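Long-range contacts in thermostable monoacylglycerol lipase (Bacillus, PDB 4LHE), which probably hydrolyses monoacylglycerols to glycerol and free fatty acids, acting as a heat-stable bacterial lipase of the alpha/beta hydrolase fold: residues T68-S76 with S166-Q176; I119-A127 with V198-I207. All coordinates share one frame; numbering follows the deposited sequence.

Contact 1: T68-S76 with S166-Q176; sequences TTFHDWVAS and SLLQLARLMAQ
Phe-70 packs against Leu-173 at the apolar centre, where its CD1 lies 3.8 Å from Leu-173 CD1. The ring is a knob in a hole formed by Gln-169, Arg-172, Leu-173 and Gln-176. With CG turned between the backbone N and the carbonyl carbon (chi1 81°), it reaches across to helix 164-179; the backbone of Leu-173 covers one face and the imidazole of His-71 the other. Trp-73 extends the apolar layer: its CH2 stands 3.8 Å from Gln-169 CB, while the rim of the indole approaches the carbonyl O of Ser-166 in the ring plane. Val-74 CG2 adds a looser touch on Leu-173 CD1 at 4.3 Å.

The helical segments 70-76 and 166-176 cross at -61°, their axes 10.0 Å apart. In this alpha/beta hydrolase, helix 70-87 leads into the central-sheet strand 90-96; helix 164-179 precedes strand 188-193 of the same sheet. Helix 98-109 meets both partners, with Met-98 touching Trp-73 and Leu-170.

Farther out, Phe-70 points its edge at the guanidinium of Arg-172, the two planes almost perpendicular, with CE2 lying 3.9 Å from Arg-172 CZ over the middle of the guanidinium face. Gln-169, bent at chi2, brings OE1 to 2.8 Å from Phe-70 N. This hydrogen bond is nearly straight (164° at the hydrogen), but the donor stands above the carbonyl plane, not on a lone pair. It occupies an N-H in the first turn of helix 70-87. Just before that helix, Thr-69 and Asp-72 form a capping box: Thr-69 OG1 accepts from Asp-72 N, and Asp-72 OD2 from Thr-69 N at 2.9 Å. At the polar edge a water donates to Thr-68 O and hydrogen-bonds Ser-166 OG at 2.7 Å.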
# COMPACT_ATOMS: atom_id res chain seq x y z
N THR A 68 7.47 14.00 8.24
CA THR A 68 7.00 13.86 6.86
C THR A 68 5.53 14.21 6.72
O THR A 68 4.76 14.11 7.69
CB THR A 68 7.18 12.43 6.32
OG1 THR A 68 6.32 11.52 7.05
CG2 THR A 68 8.61 11.99 6.44
N THR A 69 5.14 14.61 5.51
CA THR A 69 3.74 14.85 5.19
C THR A 69 3.32 13.77 4.20
O THR A 69 4.18 13.08 3.65
CB THR A 69 3.56 16.21 4.50
OG1 THR A 69 4.08 16.14 3.17
CG2 THR A 69 4.29 17.30 5.28
N PHE A 70 2.02 13.63 3.95
CA PHE A 70 1.56 12.71 2.90
C PHE A 70 2.11 13.12 1.53
O PHE A 70 2.28 12.27 0.65
CB PHE A 70 0.03 12.55 2.90
CG PHE A 70 -0.72 13.65 2.20
CD1 PHE A 70 -1.02 13.57 0.84
CD2 PHE A 70 -1.17 14.75 2.90
CE1 PHE A 70 -1.74 14.57 0.20
CE2 PHE A 70 -1.88 15.76 2.28
CZ PHE A 70 -2.17 15.67 0.93
N HIS A 71 2.41 14.40 1.37
CA HIS A 71 3.07 14.85 0.14
C HIS A 71 4.43 14.18 -0.06
O HIS A 71 4.84 13.89 -1.20
CB HIS A 71 3.19 16.38 0.10
CG HIS A 71 1.87 17.08 0.08
ND1 HIS A 71 0.90 16.84 -0.88
CD2 HIS A 71 1.35 18.03 0.90
CE1 HIS A 71 -0.15 17.60 -0.65
NE2 HIS A 71 0.09 18.32 0.43
N ASP A 72 5.14 13.91 1.04
CA ASP A 72 6.41 13.19 0.96
C ASP A 72 6.21 11.73 0.49
O ASP A 72 7.00 11.21 -0.30
CB ASP A 72 7.13 13.20 2.32
CG ASP A 72 7.62 14.60 2.73
OD1 ASP A 72 8.06 15.37 1.85
OD2 ASP A 72 7.58 14.92 3.93
N TRP A 73 5.17 11.09 1.00
CA TRP A 73 4.87 9.69 0.69
C TRP A 73 4.45 9.57 -0.76
O TRP A 73 4.90 8.66 -1.48
CB TRP A 73 3.77 9.15 1.62
CG TRP A 73 4.08 9.39 3.08
CD1 TRP A 73 5.31 9.49 3.66
CD2 TRP A 73 3.12 9.57 4.13
NE1 TRP A 73 5.18 9.73 5.01
CE2 TRP A 73 3.85 9.78 5.32
CE3 TRP A 73 1.73 9.57 4.19
CZ2 TRP A 73 3.22 9.98 6.55
CZ3 TRP A 73 1.10 9.79 5.41
CH2 TRP A 73 1.85 9.99 6.57
N VAL A 74 3.60 10.49 -1.20
CA VAL A 74 3.24 10.58 -2.62
C VAL A 74 4.47 10.76 -3.49
O VAL A 74 4.60 10.13 -4.55
CB VAL A 74 2.21 11.71 -2.89
CG1 VAL A 74 2.11 12.01 -4.39
CG2 VAL A 74 0.87 11.30 -2.34
N ALA A 75 5.38 11.62 -3.04
CA ALA A 75 6.61 11.85 -3.79
C ALA A 75 7.42 10.55 -3.91
O ALA A 75 7.95 10.26 -4.98
CB ALA A 75 7.43 12.97 -3.18
N SER A 76 7.52 9.78 -2.83
CA SER A 76 8.25 8.50 -2.87
C SER A 76 7.66 7.58 -3.90
O SER A 76 8.38 6.92 -4.63
CB SER A 76 8.19 7.79 -1.51
OG SER A 76 8.86 8.51 -0.51
N SER A 166 1.20 12.31 12.02
CA SER A 166 1.16 11.45 10.83
C SER A 166 -0.24 10.96 10.54
O SER A 166 -0.64 10.84 9.38
CB SER A 166 2.10 10.24 11.00
OG SER A 166 3.46 10.64 10.90
N LEU A 167 -0.99 10.66 11.59
CA LEU A 167 -2.38 10.24 11.42
C LEU A 167 -3.19 11.32 10.73
O LEU A 167 -4.03 11.01 9.89
CB LEU A 167 -3.00 9.87 12.76
CG LEU A 167 -2.46 8.56 13.32
CD1 LEU A 167 -2.97 8.35 14.73
CD2 LEU A 167 -2.87 7.41 12.43
N LEU A 168 -2.95 12.58 11.09
CA LEU A 168 -3.63 13.70 10.45
C LEU A 168 -3.33 13.68 8.96
O LEU A 168 -4.24 13.86 8.13
CB LEU A 168 -3.16 15.04 11.05
CG LEU A 168 -3.90 15.68 12.22
CD1 LEU A 168 -5.27 15.07 12.45
CD2 LEU A 168 -3.07 15.65 13.49
N GLN A 169 -2.06 13.45 8.62
CA GLN A 169 -1.62 13.43 7.23
C GLN A 169 -2.31 12.31 6.46
O GLN A 169 -2.76 12.50 5.32
CB GLN A 169 -0.10 13.25 7.16
CG GLN A 169 0.70 14.46 7.65
CD GLN A 169 0.68 15.62 6.67
OE1 GLN A 169 0.53 15.42 5.47
NE2 GLN A 169 0.83 16.84 7.18
N LEU A 170 -2.39 11.16 7.12
CA LEU A 170 -3.05 9.97 6.56
C LEU A 170 -4.55 10.18 6.27
O LEU A 170 -5.07 9.69 5.27
CB LEU A 170 -2.88 8.80 7.53
CG LEU A 170 -3.61 7.52 7.13
CD1 LEU A 170 -3.17 7.06 5.73
CD2 LEU A 170 -3.41 6.43 8.16
N ALA A 171 -5.23 10.89 7.17
CA ALA A 171 -6.64 11.19 7.00
C ALA A 171 -6.84 12.12 5.80
O ALA A 171 -7.80 11.99 5.04
CB ALA A 171 -7.21 11.82 8.26
N ARG A 172 -5.91 13.06 5.64
CA ARG A 172 -5.95 13.98 4.49
C ARG A 172 -5.71 13.27 3.16
O ARG A 172 -6.36 13.59 2.16
CB ARG A 172 -4.93 15.10 4.67
CG ARG A 172 -5.32 16.11 5.73
CD ARG A 172 -4.75 17.48 5.41
NE ARG A 172 -3.32 17.55 5.69
CZ ARG A 172 -2.48 18.38 5.07
NH1 ARG A 172 -2.92 19.20 4.13
NH2 ARG A 172 -1.19 18.38 5.40
N LEU A 173 -4.75 12.35 3.15
CA LEU A 173 -4.51 11.51 1.97
C LEU A 173 -5.74 10.69 1.60
O LEU A 173 -6.09 10.60 0.42
CB LEU A 173 -3.31 10.59 2.23
CG LEU A 173 -2.96 9.58 1.13
CD1 LEU A 173 -2.72 10.31 -0.15
CD2 LEU A 173 -1.74 8.77 1.53
N MET A 174 -6.41 10.09 2.58
CA MET A 174 -7.59 9.28 2.29
C MET A 174 -8.72 10.14 1.69
O MET A 174 -9.47 9.69 0.82
CB MET A 174 -8.09 8.53 3.53
CG MET A 174 -7.09 7.52 4.10
SD MET A 174 -7.87 6.58 5.43
CE MET A 174 -6.46 5.86 6.25
N ALA A 175 -8.82 11.39 2.14
CA ALA A 175 -9.87 12.30 1.69
C ALA A 175 -9.67 12.68 0.23
O ALA A 175 -10.60 12.59 -0.57
CB ALA A 175 -9.91 13.56 2.56
N GLN A 176 -8.47 13.14 -0.09
CA GLN A 176 -8.15 13.54 -1.46
C GLN A 176 -8.24 12.32 -2.39
O GLN A 176 -8.51 12.48 -3.59
CB GLN A 176 -6.74 14.17 -1.50
CG GLN A 176 -6.55 15.28 -2.54
CD GLN A 176 -5.08 15.51 -2.92
OE1 GLN A 176 -4.70 15.39 -4.09
NE2 GLN A 176 -4.26 15.86 -1.93
O HOH W 1 3.66 13.19 10.02

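Contact 2: I119-A127 with V198-I207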
# COMPACT_ATOMS: atom_id res chain seq x y z
N ILE A 119 -4.74 -3.79 -1.90
CA ILE A 119 -5.01 -4.88 -0.96
C ILE A 119 -5.34 -4.27 0.39
O ILE A 119 -4.50 -3.57 0.96
CB ILE A 119 -3.74 -5.75 -0.76
CG1 ILE A 119 -3.20 -6.24 -2.11
CG2 ILE A 119 -4.00 -6.89 0.21
CD1 ILE A 119 -1.90 -7.05 -2.00
N ASN A 120 -6.55 -4.52 0.90
CA ASN A 120 -7.00 -3.88 2.14
C ASN A 120 -6.77 -2.36 2.16
O ASN A 120 -6.43 -1.78 3.21
CB ASN A 120 -6.36 -4.54 3.37
CG ASN A 120 -6.94 -5.91 3.65
OD1 ASN A 120 -8.09 -6.21 3.30
ND2 ASN A 120 -6.14 -6.77 4.28
N ALA A 121 -6.95 -1.72 1.01
CA ALA A 121 -6.74 -0.28 0.84
C ALA A 121 -7.67 0.52 1.74
O ALA A 121 -8.84 0.16 1.93
CB ALA A 121 -6.94 0.12 -0.61
N ALA A 122 -7.12 1.59 2.31
CA ALA A 122 -7.83 2.45 3.25
C ALA A 122 -8.33 3.72 2.56
O ALA A 122 -7.54 4.48 1.99
CB ALA A 122 -6.90 2.82 4.40
N VAL A 123 -9.64 3.96 2.64
CA VAL A 123 -10.28 5.08 1.95
C VAL A 123 -11.20 5.90 2.87
O VAL A 123 -11.37 7.11 2.69
CB VAL A 123 -11.02 4.57 0.67
CG1 VAL A 123 -12.33 5.29 0.46
CG2 VAL A 123 -10.11 4.69 -0.56
N ASP A 124 -11.75 5.24 3.89
CA ASP A 124 -12.59 5.93 4.87
C ASP A 124 -12.52 5.22 6.24
O ASP A 124 -13.27 4.28 6.49
CB ASP A 124 -14.03 5.99 4.37
CG ASP A 124 -14.99 6.63 5.37
OD1 ASP A 124 -14.59 7.60 6.06
OD2 ASP A 124 -16.16 6.17 5.45
N ILE A 125 -11.62 5.67 7.12
CA ILE A 125 -11.50 5.06 8.45
C ILE A 125 -12.18 5.89 9.54
O ILE A 125 -11.70 6.97 9.90
CB ILE A 125 -10.03 4.83 8.88
CG1 ILE A 125 -9.27 4.00 7.84
CG2 ILE A 125 -9.98 4.14 10.24
CD1 ILE A 125 -7.95 3.46 8.37
N PRO A 126 -13.32 5.39 10.06
CA PRO A 126 -14.04 5.97 11.20
C PRO A 126 -13.11 6.19 12.38
O PRO A 126 -12.86 7.32 12.79
CB PRO A 126 -15.08 4.89 11.55
CG PRO A 126 -14.62 3.64 10.81
CD PRO A 126 -13.97 4.16 9.58
N ALA A 127 -12.60 5.08 12.92
CA ALA A 127 -11.68 5.12 14.05
C ALA A 127 -10.25 5.41 13.58
O ALA A 127 -9.44 4.50 13.41
CB ALA A 127 -11.75 3.82 14.81
N VAL A 198 -8.28 -3.71 11.08
CA VAL A 198 -7.70 -2.37 11.00
C VAL A 198 -8.47 -1.49 10.03
O VAL A 198 -8.91 -0.39 10.38
CB VAL A 198 -6.21 -2.40 10.57
CG1 VAL A 198 -5.66 -0.99 10.44
CG2 VAL A 198 -5.40 -3.21 11.56
N VAL A 199 -8.61 -1.97 8.79
CA VAL A 199 -9.36 -1.28 7.74
C VAL A 199 -10.64 -2.06 7.50
O VAL A 199 -10.59 -3.26 7.25
CB VAL A 199 -8.53 -1.18 6.43
CG1 VAL A 199 -9.37 -0.61 5.30
CG2 VAL A 199 -7.29 -0.32 6.64
N PRO A 200 -11.80 -1.40 7.63
CA PRO A 200 -13.10 -2.09 7.51
C PRO A 200 -13.26 -2.64 6.10
O PRO A 200 -12.98 -1.90 5.14
CB PRO A 200 -14.12 -0.97 7.75
CG PRO A 200 -13.34 0.11 8.51
CD PRO A 200 -11.95 0.04 7.95
N PRO A 201 -13.70 -3.90 5.96
CA PRO A 201 -13.79 -4.53 4.63
C PRO A 201 -14.70 -3.76 3.67
O PRO A 201 -14.57 -3.91 2.45
CB PRO A 201 -14.37 -5.91 4.93
CG PRO A 201 -14.02 -6.18 6.36
CD PRO A 201 -14.07 -4.84 7.04
N GLY A 202 -15.60 -2.95 4.22
CA GLY A 202 -16.51 -2.16 3.41
C GLY A 202 -15.78 -1.17 2.51
O GLY A 202 -16.38 -0.66 1.56
N ASN A 203 -14.51 -0.89 2.80
CA ASN A 203 -13.71 0.01 1.97
C ASN A 203 -13.60 -0.55 0.55
O ASN A 203 -13.56 0.19 -0.43
CB ASN A 203 -12.32 0.27 2.59
CG ASN A 203 -12.30 1.47 3.54
OD1 ASN A 203 -11.50 2.40 3.38
ND2 ASN A 203 -13.18 1.46 4.54
N ALA A 204 -13.59 -1.88 0.44
CA ALA A 204 -13.57 -2.56 -0.84
C ALA A 204 -14.75 -2.12 -1.71
O ALA A 204 -14.59 -1.81 -2.90
CB ALA A 204 -13.60 -4.05 -0.63
N ASP A 205 -15.93 -2.09 -1.11
CA ASP A 205 -17.15 -1.70 -1.81
C ASP A 205 -17.15 -0.24 -2.25
O ASP A 205 -17.58 0.08 -3.35
CB ASP A 205 -18.37 -2.01 -0.94
CG ASP A 205 -18.51 -3.49 -0.66
OD1 ASP A 205 -18.45 -4.27 -1.63
OD2 ASP A 205 -18.66 -3.89 0.52
N ILE A 206 -16.63 0.64 -1.39
CA ILE A 206 -16.51 2.06 -1.71
C ILE A 206 -15.55 2.30 -2.87
O ILE A 206 -15.80 3.14 -3.75
CB ILE A 206 -16.03 2.86 -0.47
CG1 ILE A 206 -17.04 2.69 0.67
CG2 ILE A 206 -15.80 4.32 -0.83
CD1 ILE A 206 -16.46 2.93 2.08
N ILE A 207 -14.44 1.56 -2.86
CA ILE A 207 -13.49 1.62 -3.97
C ILE A 207 -14.19 1.10 -5.23
O ILE A 207 -14.18 1.77 -6.27
CB ILE A 207 -12.22 0.79 -3.64
CG1 ILE A 207 -11.43 1.48 -2.51
CG2 ILE A 207 -11.35 0.60 -4.89
CD1 ILE A 207 -10.34 0.62 -1.88
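Asn-203 uses its side-chain amide to hold the loop around Val-123 and Asp-124. In the alpha/beta hydrolase fold this joins the loop leaving strand 115-119 to the start of helix 202-210, beyond strand 188-193. Asn-203 OD1 accepts two consecutive backbone N-H groups. That of Val-123 comes nearly along the C=O axis (167°), with Val-123 N modelled 2.5 Å from Asn-203 OD1, a length too short to be taken at face value. Asp-124 N lies 2.9 Å from Asn-203 OD1, tilted 25° from the carbonyl plane. A weak third bond runs from Asn-203 ND2 to Asp-124 O at 3.4 Å; its near-linear hydrogen geometry suits an amide with the oxygen facing the two donors. A leucine here would probably leave the N-H groups of Val-123 and Asp-124 without their shared acceptor and this turn of the loop freer to shift.

Other polar groups have partners beyond the two segments. Ala-122 O is hydrogen-bonded by Thr-101 OG1, and the buried amide of Asn-120 is satisfied at both ends, accepting from Ser-193 N and donating to His-226 O. Asp-196 OD1 takes the backbone N-H groups of both Val-198 and Val-199.

Around the Asn-203 amide the side-chain packing is mostly apolar. The side chains of Val-123 and Ile-206 lie alongside each other, pointing opposite ways, with CG1 of the valine touching CG2 of the isoleucine, and Ala-121 CB meets Ile-207 CD1 at 3.7 Å. Val-199, with CG1 opposite its backbone N (chi1 173°), places that methyl 3.5 Å from Ala-121 O, while CG2 lies 3.9 Å from Ala-122 CB.

How the contacts relate
Helix 164-179 connects the two contacts, whose centres are 16 Å apart. Met-174 lies on the side of this helix turned from contact 1, and its CE reaches contact 2 at 3.5 Å from Ile-125 CD1 and 3.6 Å from Ala-122 CB. Their segments alternate along the chain, so each contact spans a segment of the other. Contact 2 borders the probable catalytic centre, a Ser-97, His-226, Asp-196 arrangement with Ser-97 on a GxSxG nucleophile elbow, through Asn-120 and Val-199, whose side chains touch residues of this site; contact 1 only comes near it, through Leu-170, without touching.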